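Local coordinates for capsid protein (Pseudomonas phage PP7, PDB 2QUD), which assembles as dimers into an icosahedral T=3 capsid, packages the viral RNA genome and represses translation of the viral replicase, at residues T20-T25 and I30-V35. Numbering follows the deposited sequence. Where two conformers were deposited one is given.
Sequences TEIQST and IFEEKV
Thr20 and Glu32 pair antiparallel through two backbone bonds, Thr20 N to Glu32 O and Glu32 N to Thr20 O, both 2.8 Å, after which a bulge shifts the register by one residue. Ile22 and Gln23 then share one partner: Ile30 O accepts a 2.8 Å bond from Ile22 N. The bond from Gln23 N to Ile30 O is weak, at 3.3 Å, while Ile30 N returns one to Gln23 O. The Ile22 side chain starts off to the side, but its end turns in over Ile30 and Glu32. With chi1 62°, CG1 stands between backbone N and carbonyl carbon, which swings this branch toward Ile30, Ile22 CG1 lying 4.0 Å from Ile30 CG2; CD1 rests beside Glu32 CB. The extended Gln23 slants over Ile30, whose CD1 meets its amide, 3.9 Å from Gln23 OE1. Lys34 crosses Thr20 at about a right angle and slides past Ile22 in the opposite direction, Lys34 CE 3.6 Å from Ile22 CG2; one water links Lys34 NZ to Glu21 O and another ties Lys34 N to Thr20 OG1. On the reverse face, Glu21 CB sits over the Phe31 ring in a CH-pi contact, 4.2 Å from the centroid, and Glu21 OE1 is hydrogen-bonded to Gln29 NE2. On the face of Thr20, Gln23 and Ile30, Glu32 salt-bridges Arg41 and RNA-binding Arg43, probably helping to position Arg43. Ile22 and Gln23 facing Ile30 form a classic beta bulge in the antiparallel hairpin of strands 15-24 and 29-32, within the coat-protein sheet.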
loop_
_atom_site.group_PDB
_atom_site.type_symbol
_atom_site.label_atom_id
_atom_site.label_comp_id
_atom_site.label_asym_id
_atom_site.label_seq_id
_atom_site.Cartn_x
_atom_site.Cartn_y
_atom_site.Cartn_z
ATOM N N THR A 20 -13.414 -12.499 -0.543
ATOM C CA THR A 20 -14.262 -13.049 0.524
ATOM C C THR A 20 -13.440 -13.517 1.692
ATOM O O THR A 20 -12.429 -14.188 1.505
ATOM C CB THR A 20 -15.084 -14.247 -0.030
ATOM O OG1 THR A 20 -15.867 -13.784 -1.148
ATOM C CG2 THR A 20 -15.984 -14.802 1.000
ATOM N N GLU A 21 -13.898 -13.158 2.875
ATOM C CA GLU A 21 -13.198 -13.564 4.099
ATOM C C GLU A 21 -13.258 -15.088 4.247
ATOM O O GLU A 21 -14.348 -15.686 4.198
ATOM C CB GLU A 21 -13.788 -12.898 5.323
ATOM C CG GLU A 21 -12.891 -12.915 6.558
ATOM C CD GLU A 21 -13.557 -12.252 7.746
ATOM O OE1 GLU A 21 -13.001 -11.264 8.305
ATOM O OE2 GLU A 21 -14.612 -12.761 8.162
ATOM N N ILE A 22 -12.076 -15.700 4.386
ATOM C CA ILE A 22 -11.948 -17.135 4.633
ATOM C C ILE A 22 -11.370 -17.498 6.019
ATOM O O ILE A 22 -11.453 -18.663 6.441
ATOM C CB ILE A 22 -11.154 -17.831 3.491
ATOM C CG1 ILE A 22 -9.735 -17.323 3.369
ATOM C CG2 ILE A 22 -11.886 -17.572 2.136
ATOM C CD1 ILE A 22 -8.831 -18.242 2.567
ATOM N N GLN A 23 -10.781 -16.526 6.707
ATOM C CA GLN A 23 -10.219 -16.687 8.056
ATOM C C GLN A 23 -10.322 -15.354 8.805
ATOM O O GLN A 23 -10.097 -14.295 8.203
ATOM C CB GLN A 23 -8.752 -17.110 7.980
ATOM C CG GLN A 23 -8.179 -17.510 9.320
ATOM C CD GLN A 23 -6.742 -17.894 9.228
ATOM O OE1 GLN A 23 -5.855 -17.152 9.663
ATOM N NE2 GLN A 23 -6.491 -19.048 8.656
ATOM N N SER A 24 -10.708 -15.439 10.086
ATOM C CA SER A 24 -10.712 -14.298 10.978
ATOM C C SER A 24 -10.303 -14.839 12.345
ATOM O O SER A 24 -11.087 -15.510 13.007
ATOM C CB SER A 24 -12.081 -13.639 11.031
ATOM O OG SER A 24 -12.057 -12.541 11.919
ATOM N N THR A 25 -9.069 -14.595 12.741
ATOM C CA THR A 25 -8.584 -15.121 14.012
ATOM C C THR A 25 -8.084 -13.941 14.838
ATOM O O THR A 25 -8.097 -12.796 14.377
ATOM C CB THR A 25 -7.414 -16.176 13.818
ATOM O OG1 THR A 25 -6.315 -15.554 13.148
ATOM C CG2 THR A 25 -7.866 -17.366 12.991
ATOM N N ILE A 30 -7.904 -13.217 6.525
ATOM C CA ILE A 30 -7.494 -13.589 5.172
ATOM C C ILE A 30 -8.733 -13.531 4.308
ATOM O O ILE A 30 -9.791 -14.086 4.699
ATOM C CB ILE A 30 -6.833 -14.990 5.087
ATOM C CG1 ILE A 30 -5.647 -15.083 6.047
ATOM C CG2 ILE A 30 -6.361 -15.251 3.665
ATOM C CD1 ILE A 30 -4.954 -16.402 5.957
ATOM N N PHE A 31 -8.608 -12.862 3.180
ATOM C CA PHE A 31 -9.657 -12.748 2.183
ATOM C C PHE A 31 -9.123 -13.403 0.904
ATOM O O PHE A 31 -7.921 -13.265 0.589
ATOM C CB PHE A 31 -10.030 -11.299 1.840
ATOM C CG PHE A 31 -10.672 -10.512 2.984
ATOM C CD1 PHE A 31 -9.867 -10.072 4.059
ATOM C CD2 PHE A 31 -12.028 -10.228 3.003
ATOM C CE1 PHE A 31 -10.443 -9.364 5.103
ATOM C CE2 PHE A 31 -12.594 -9.532 4.044
ATOM C CZ PHE A 31 -11.812 -9.080 5.065
ATOM N N GLU A 32 -9.978 -14.100 0.158
ATOM C CA GLU A 32 -9.562 -14.701 -1.094
ATOM C C GLU A 32 -10.606 -14.435 -2.176
ATOM O O GLU A 32 -11.801 -14.405 -1.873
ATOM C CB GLU A 32 -9.367 -16.204 -0.866
ATOM C CG GLU A 32 -9.419 -17.084 -2.040
ATOM C CD GLU A 32 -9.304 -18.517 -1.622
ATOM O OE1 GLU A 32 -10.346 -19.245 -1.631
ATOM O OE2 GLU A 32 -8.161 -18.866 -1.283
ATOM N N GLU A 33 -10.132 -14.255 -3.415
ATOM C CA GLU A 33 -11.029 -14.149 -4.523
ATOM C C GLU A 33 -11.489 -15.557 -4.933
ATOM O O GLU A 33 -10.705 -16.325 -5.469
ATOM C CB GLU A 33 -10.399 -13.447 -5.712
ATOM C CG GLU A 33 -11.398 -13.218 -6.799
ATOM C CD GLU A 33 -10.820 -12.639 -8.042
ATOM O OE1 GLU A 33 -9.614 -12.831 -8.302
ATOM O OE2 GLU A 33 -11.592 -12.010 -8.781
ATOM N N LYS A 34 -12.749 -15.874 -4.663
ATOM C CA LYS A 34 -13.278 -17.227 -4.892
ATOM C C LYS A 34 -13.717 -17.427 -6.326
ATOM O O LYS A 34 -14.911 -17.572 -6.612
ATOM C CB LYS A 34 -14.398 -17.542 -3.910
ATOM C CG LYS A 34 -13.916 -17.568 -2.501
ATOM C CD LYS A 34 -15.046 -18.067 -1.605
ATOM C CE LYS A 34 -14.593 -18.308 -0.192
ATOM N NZ LYS A 34 -15.730 -18.976 0.537
ATOM N N VAL A 35 -12.723 -17.423 -7.216
ATOM C CA VAL A 35 -12.900 -17.604 -8.657
ATOM C C VAL A 35 -11.774 -18.553 -9.098
ATOM O O VAL A 35 -10.644 -18.444 -8.596
ATOM C CB VAL A 35 -12.772 -16.241 -9.400
ATOM C CG1 VAL A 35 -12.923 -16.401 -10.920
ATOM C CG2 VAL A 35 -13.796 -15.247 -8.851
HETATM O O HOH W 1 -14.742 -13.967 -3.714
HETATM O O HOH W 2 -15.497 -18.111 3.330
#